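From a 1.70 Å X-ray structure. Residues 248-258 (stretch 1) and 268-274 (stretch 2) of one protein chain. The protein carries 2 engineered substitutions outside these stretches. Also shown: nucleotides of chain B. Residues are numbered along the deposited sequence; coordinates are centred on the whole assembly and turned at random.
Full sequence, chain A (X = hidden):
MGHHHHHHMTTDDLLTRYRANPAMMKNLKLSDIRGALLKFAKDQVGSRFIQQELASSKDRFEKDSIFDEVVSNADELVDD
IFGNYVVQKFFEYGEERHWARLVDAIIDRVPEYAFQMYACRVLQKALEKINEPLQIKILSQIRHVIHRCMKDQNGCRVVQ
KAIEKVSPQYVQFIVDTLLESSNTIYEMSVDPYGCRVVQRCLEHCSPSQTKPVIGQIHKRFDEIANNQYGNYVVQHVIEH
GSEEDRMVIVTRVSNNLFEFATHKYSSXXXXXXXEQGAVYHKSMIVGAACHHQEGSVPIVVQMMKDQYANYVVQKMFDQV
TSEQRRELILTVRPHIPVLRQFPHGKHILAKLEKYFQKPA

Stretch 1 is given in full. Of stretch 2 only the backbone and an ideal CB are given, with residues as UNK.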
# COMPACT_ATOMS: atom_id res chain seq x y z
N VAL A 248 21.85 -9.67 6.76
CA VAL A 248 22.61 -8.50 6.35
C VAL A 248 22.08 -7.26 7.06
O VAL A 248 22.86 -6.42 7.54
CB VAL A 248 22.57 -8.35 4.81
CG1 VAL A 248 23.10 -7.00 4.39
CG2 VAL A 248 23.39 -9.46 4.17
N ILE A 249 20.75 -7.14 7.16
CA ILE A 249 20.16 -5.96 7.78
C ILE A 249 20.48 -5.92 9.27
O ILE A 249 20.91 -4.90 9.80
CB ILE A 249 18.65 -5.91 7.52
CG1 ILE A 249 18.39 -5.56 6.05
CG2 ILE A 249 17.97 -4.87 8.41
CD1 ILE A 249 16.94 -5.70 5.64
N VAL A 250 20.31 -7.06 9.95
CA VAL A 250 20.54 -7.09 11.40
C VAL A 250 22.01 -6.86 11.71
O VAL A 250 22.35 -6.22 12.71
CB VAL A 250 20.03 -8.41 11.98
CG1 VAL A 250 20.53 -8.61 13.42
CG2 VAL A 250 18.51 -8.45 11.91
N THR A 251 22.91 -7.39 10.87
CA THR A 251 24.33 -7.13 11.06
C THR A 251 24.62 -5.65 10.93
O THR A 251 25.35 -5.08 11.75
CB THR A 251 25.16 -7.93 10.06
OG1 THR A 251 24.96 -9.33 10.28
CG2 THR A 251 26.65 -7.62 10.19
N ARG A 252 24.05 -5.01 9.91
CA ARG A 252 24.31 -3.59 9.71
C ARG A 252 23.72 -2.74 10.84
O ARG A 252 24.37 -1.80 11.31
CB ARG A 252 23.74 -3.14 8.36
CG ARG A 252 24.16 -1.72 8.01
CD ARG A 252 24.07 -1.46 6.52
NE ARG A 252 24.64 -0.16 6.20
CZ ARG A 252 25.88 0.02 5.76
NH1 ARG A 252 26.67 -1.03 5.56
NH2 ARG A 252 26.32 1.24 5.51
N VAL A 253 22.49 -3.06 11.25
CA VAL A 253 21.83 -2.35 12.35
C VAL A 253 22.62 -2.53 13.63
O VAL A 253 22.84 -1.57 14.38
CB VAL A 253 20.38 -2.85 12.49
CG1 VAL A 253 19.79 -2.41 13.81
CG2 VAL A 253 19.53 -2.34 11.31
N SER A 254 23.05 -3.75 13.92
CA SER A 254 23.79 -4.00 15.15
C SER A 254 25.13 -3.28 15.16
O SER A 254 25.53 -2.72 16.19
CB SER A 254 24.00 -5.50 15.35
OG SER A 254 22.75 -6.13 15.54
N ASN A 255 25.83 -3.27 14.02
CA ASN A 255 27.12 -2.59 13.95
C ASN A 255 26.99 -1.08 14.03
O ASN A 255 27.99 -0.41 14.31
CB ASN A 255 27.86 -2.98 12.66
CG ASN A 255 28.35 -4.41 12.68
OD1 ASN A 255 28.49 -5.02 13.75
ND2 ASN A 255 28.65 -4.95 11.51
N ASN A 256 25.80 -0.53 13.80
CA ASN A 256 25.58 0.91 13.82
C ASN A 256 24.37 1.25 14.67
O ASN A 256 23.58 2.13 14.32
CB ASN A 256 25.42 1.44 12.40
CG ASN A 256 26.63 1.16 11.54
OD1 ASN A 256 27.60 1.92 11.55
ND2 ASN A 256 26.60 0.05 10.82
N LEU A 257 24.25 0.58 15.82
CA LEU A 257 22.98 0.56 16.56
C LEU A 257 22.61 1.94 17.08
O LEU A 257 21.44 2.35 16.98
CB LEU A 257 23.07 -0.44 17.72
CG LEU A 257 21.81 -0.57 18.58
CD1 LEU A 257 20.64 -1.13 17.77
CD2 LEU A 257 22.05 -1.43 19.81
N PHE A 258 23.56 2.67 17.66
CA PHE A 258 23.22 3.97 18.21
C PHE A 258 22.73 4.92 17.12
O PHE A 258 21.73 5.62 17.30
CB PHE A 258 24.41 4.57 18.95
CG PHE A 258 24.08 5.84 19.65
CD1 PHE A 258 23.33 5.81 20.81
CD2 PHE A 258 24.48 7.06 19.14
CE1 PHE A 258 23.00 6.99 21.47
CE2 PHE A 258 24.15 8.23 19.79
CZ PHE A 258 23.40 8.19 20.95
N UNK A 268 12.40 2.91 13.67
CA UNK A 268 11.35 1.92 13.43
C UNK A 268 11.91 0.67 12.78
O UNK A 268 11.34 -0.42 12.95
CB UNK A 268 10.25 2.51 12.55
N UNK A 269 12.98 0.81 12.00
CA UNK A 269 13.59 -0.36 11.36
C UNK A 269 14.15 -1.31 12.42
O UNK A 269 13.99 -2.53 12.31
CB UNK A 269 14.70 0.07 10.39
N UNK A 270 14.79 -0.78 13.47
CA UNK A 270 15.29 -1.66 14.52
C UNK A 270 14.13 -2.38 15.20
O UNK A 270 14.21 -3.57 15.50
CB UNK A 270 16.10 -0.87 15.55
N UNK A 271 13.03 -1.66 15.45
CA UNK A 271 11.87 -2.31 16.06
C UNK A 271 11.37 -3.46 15.21
O UNK A 271 11.02 -4.52 15.73
CB UNK A 271 10.74 -1.30 16.28
N UNK A 272 11.36 -3.27 13.89
CA UNK A 272 10.89 -4.33 13.00
C UNK A 272 11.80 -5.54 13.08
O UNK A 272 11.33 -6.69 13.04
CB UNK A 272 10.81 -3.83 11.56
N UNK A 273 13.11 -5.31 13.16
CA UNK A 273 14.06 -6.42 13.35
C UNK A 273 13.74 -7.21 14.60
O UNK A 273 13.85 -8.44 14.62
CB UNK A 273 15.50 -5.90 13.43
N UNK A 274 13.38 -6.51 15.68
CA UNK A 274 13.12 -7.20 16.94
C UNK A 274 11.81 -7.96 16.92
O UNK A 274 11.69 -9.01 17.56
CB UNK A 274 13.11 -6.20 18.10
P U B 3 5.11 11.42 15.29
OP1 U B 3 5.12 12.54 14.31
OP2 U B 3 3.94 11.18 16.15
O5' U B 3 5.37 10.02 14.59
C5' U B 3 4.39 9.43 13.74
C4' U B 3 4.97 9.29 12.36
O4' U B 3 6.09 8.37 12.39
C3' U B 3 4.05 8.71 11.30
O3' U B 3 3.19 9.71 10.78
C2' U B 3 5.04 8.19 10.25
O2' U B 3 5.46 9.25 9.41
C1' U B 3 6.23 7.77 11.12
N1 U B 3 6.40 6.30 11.24
C2 U B 3 7.26 5.78 10.29
O2 U B 3 7.79 6.50 9.46
N3 U B 3 7.46 4.43 10.36
C4 U B 3 6.89 3.56 11.26
O4 U B 3 7.15 2.36 11.22
C5 U B 3 6.00 4.18 12.22
C6 U B 3 5.79 5.50 12.17
P G B 2 4.83 11.68 20.93
OP1 G B 2 4.01 12.69 20.22
OP2 G B 2 4.15 10.52 21.53
O5' G B 2 5.87 11.14 19.84
C5' G B 2 6.87 11.99 19.31
C4' G B 2 7.66 11.29 18.23
O4' G B 2 8.38 10.17 18.81
C3' G B 2 6.83 10.67 17.13
O3' G B 2 6.44 11.63 16.17
C2' G B 2 7.76 9.57 16.59
O2' G B 2 8.76 10.11 15.75
C1' G B 2 8.44 9.10 17.88
N9 G B 2 7.78 7.91 18.45
C8 G B 2 6.61 7.81 19.17
N7 G B 2 6.30 6.59 19.51
C5 G B 2 7.33 5.82 18.96
C6 G B 2 7.56 4.42 18.98
O6 G B 2 6.88 3.53 19.51
N1 G B 2 8.73 4.08 18.30
C2 G B 2 9.57 4.98 17.70
N2 G B 2 10.64 4.45 17.08
N3 G B 2 9.36 6.29 17.65
C4 G B 2 8.23 6.63 18.31

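Stretch 2 is helical from end to end, with phi between -57° and -74° and psi between -29° and -42°, so proline would be costly inside it and glycine unhelpful. Its axis approaches that of helix 248-255 to 10.7 Å at 127°, and stretch 1 presents Ile249, Val250, Val253 and Leu257 on the near side.

At position 268 the ideal CB has nothing of stretch 1 within 5.5 Å, but the bases of U3 and G2 lie on its side. A planar or polar side chain would suit. The residue is Asn268, whose CG comes 3.3 Å from C4 of U3.

Position 269 points its CA-to-CB bond toward stretch 1, yet the ideal CB is still 5.5 Å from Val253 CG2. That gap favours a modest apolar group: valine, isoleucine or leucine. Val269, chi1 in t, sends CG1 to 4.5 Å from Val253 CG2, a loose contact.

Position 270 is more confined. Its CB points toward stretch 1, 4.4 Å from Val253 CG1 and 5.1 Å from Leu257 CD1. The CA of 270 is 6.9 Å from Val253 CA. Only methyl groups are on offer here, so an aliphatic chain long enough to reach Leu257 is expected, isoleucine or leucine, perhaps methionine. Ile270 (chi1 m, chi2 t) places CG1 3.6 Å from Val253 CG1 and CD1 3.7 Å from Leu257 CD1; at 62 Å² it has the largest covered area of stretch 2.

Position 271 is out of reach of stretch 1 but faces G2, whose N1 and N2 are donors. An acceptor is called for, glutamate or glutamine. In Glu271, OE2 accepts from both G2 N1 (2.7 Å) and G2 N2 (2.9 Å).

Position 272 finds no partner in stretch 1 and tolerates many residues, polar ones included. The NZ of Lys272 is hydrogen-bonded elsewhere in the structure.

Position 273 points toward stretch 1, with its ideal CB just 4.2 Å from Val250 CG2. The CA of 273 is 6.8 Å from Val250 CA. So close an approach favours a small side chain: alanine, serine or cysteine, with the apolar surroundings arguing against serine. Cys273 (chi1 m) brings SG to 3.9 Å from Ile249 CG2, 4.0 Å from Val250 CG2 and 4.5 Å from Val253 CG2, so one sulfur touches three residues.

Position 274 directs its CB sideways, with nothing of stretch 1 within 5.5 Å; stretch 1 scarcely constrains the choice. Leu274 comes no nearer than 7.2 Å, CD1 to Leu257 CD1.

Stretch 2 268-274: NVIEKCL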
# COMPACT_ATOMS: atom_id res chain seq x y z
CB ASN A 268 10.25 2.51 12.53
CG ASN A 268 9.62 3.76 13.13
OD1 ASN A 268 9.85 4.89 12.66
ND2 ASN A 268 8.84 3.57 14.18
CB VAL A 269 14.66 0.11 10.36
CG1 VAL A 269 15.51 -1.07 9.84
CG2 VAL A 269 14.00 0.86 9.21
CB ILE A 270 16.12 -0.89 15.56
CG1 ILE A 270 17.21 -0.08 14.90
CG2 ILE A 270 16.75 -1.87 16.57
CD1 ILE A 270 18.04 0.68 15.90
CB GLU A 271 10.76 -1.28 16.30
CG GLU A 271 11.14 -0.26 17.35
CD GLU A 271 9.95 0.58 17.80
OE1 GLU A 271 8.82 0.04 17.85
OE2 GLU A 271 10.15 1.77 18.11
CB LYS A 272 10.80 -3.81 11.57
CG LYS A 272 10.16 -4.78 10.59
CD LYS A 272 8.66 -4.88 10.81
CE LYS A 272 8.04 -5.84 9.79
NZ LYS A 272 6.58 -6.00 9.98
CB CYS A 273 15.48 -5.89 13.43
SG CYS A 273 16.16 -5.25 11.88
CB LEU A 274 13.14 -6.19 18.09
CG LEU A 274 14.50 -5.56 18.38
CD1 LEU A 274 14.32 -4.27 19.17
CD2 LEU A 274 15.43 -6.52 19.14
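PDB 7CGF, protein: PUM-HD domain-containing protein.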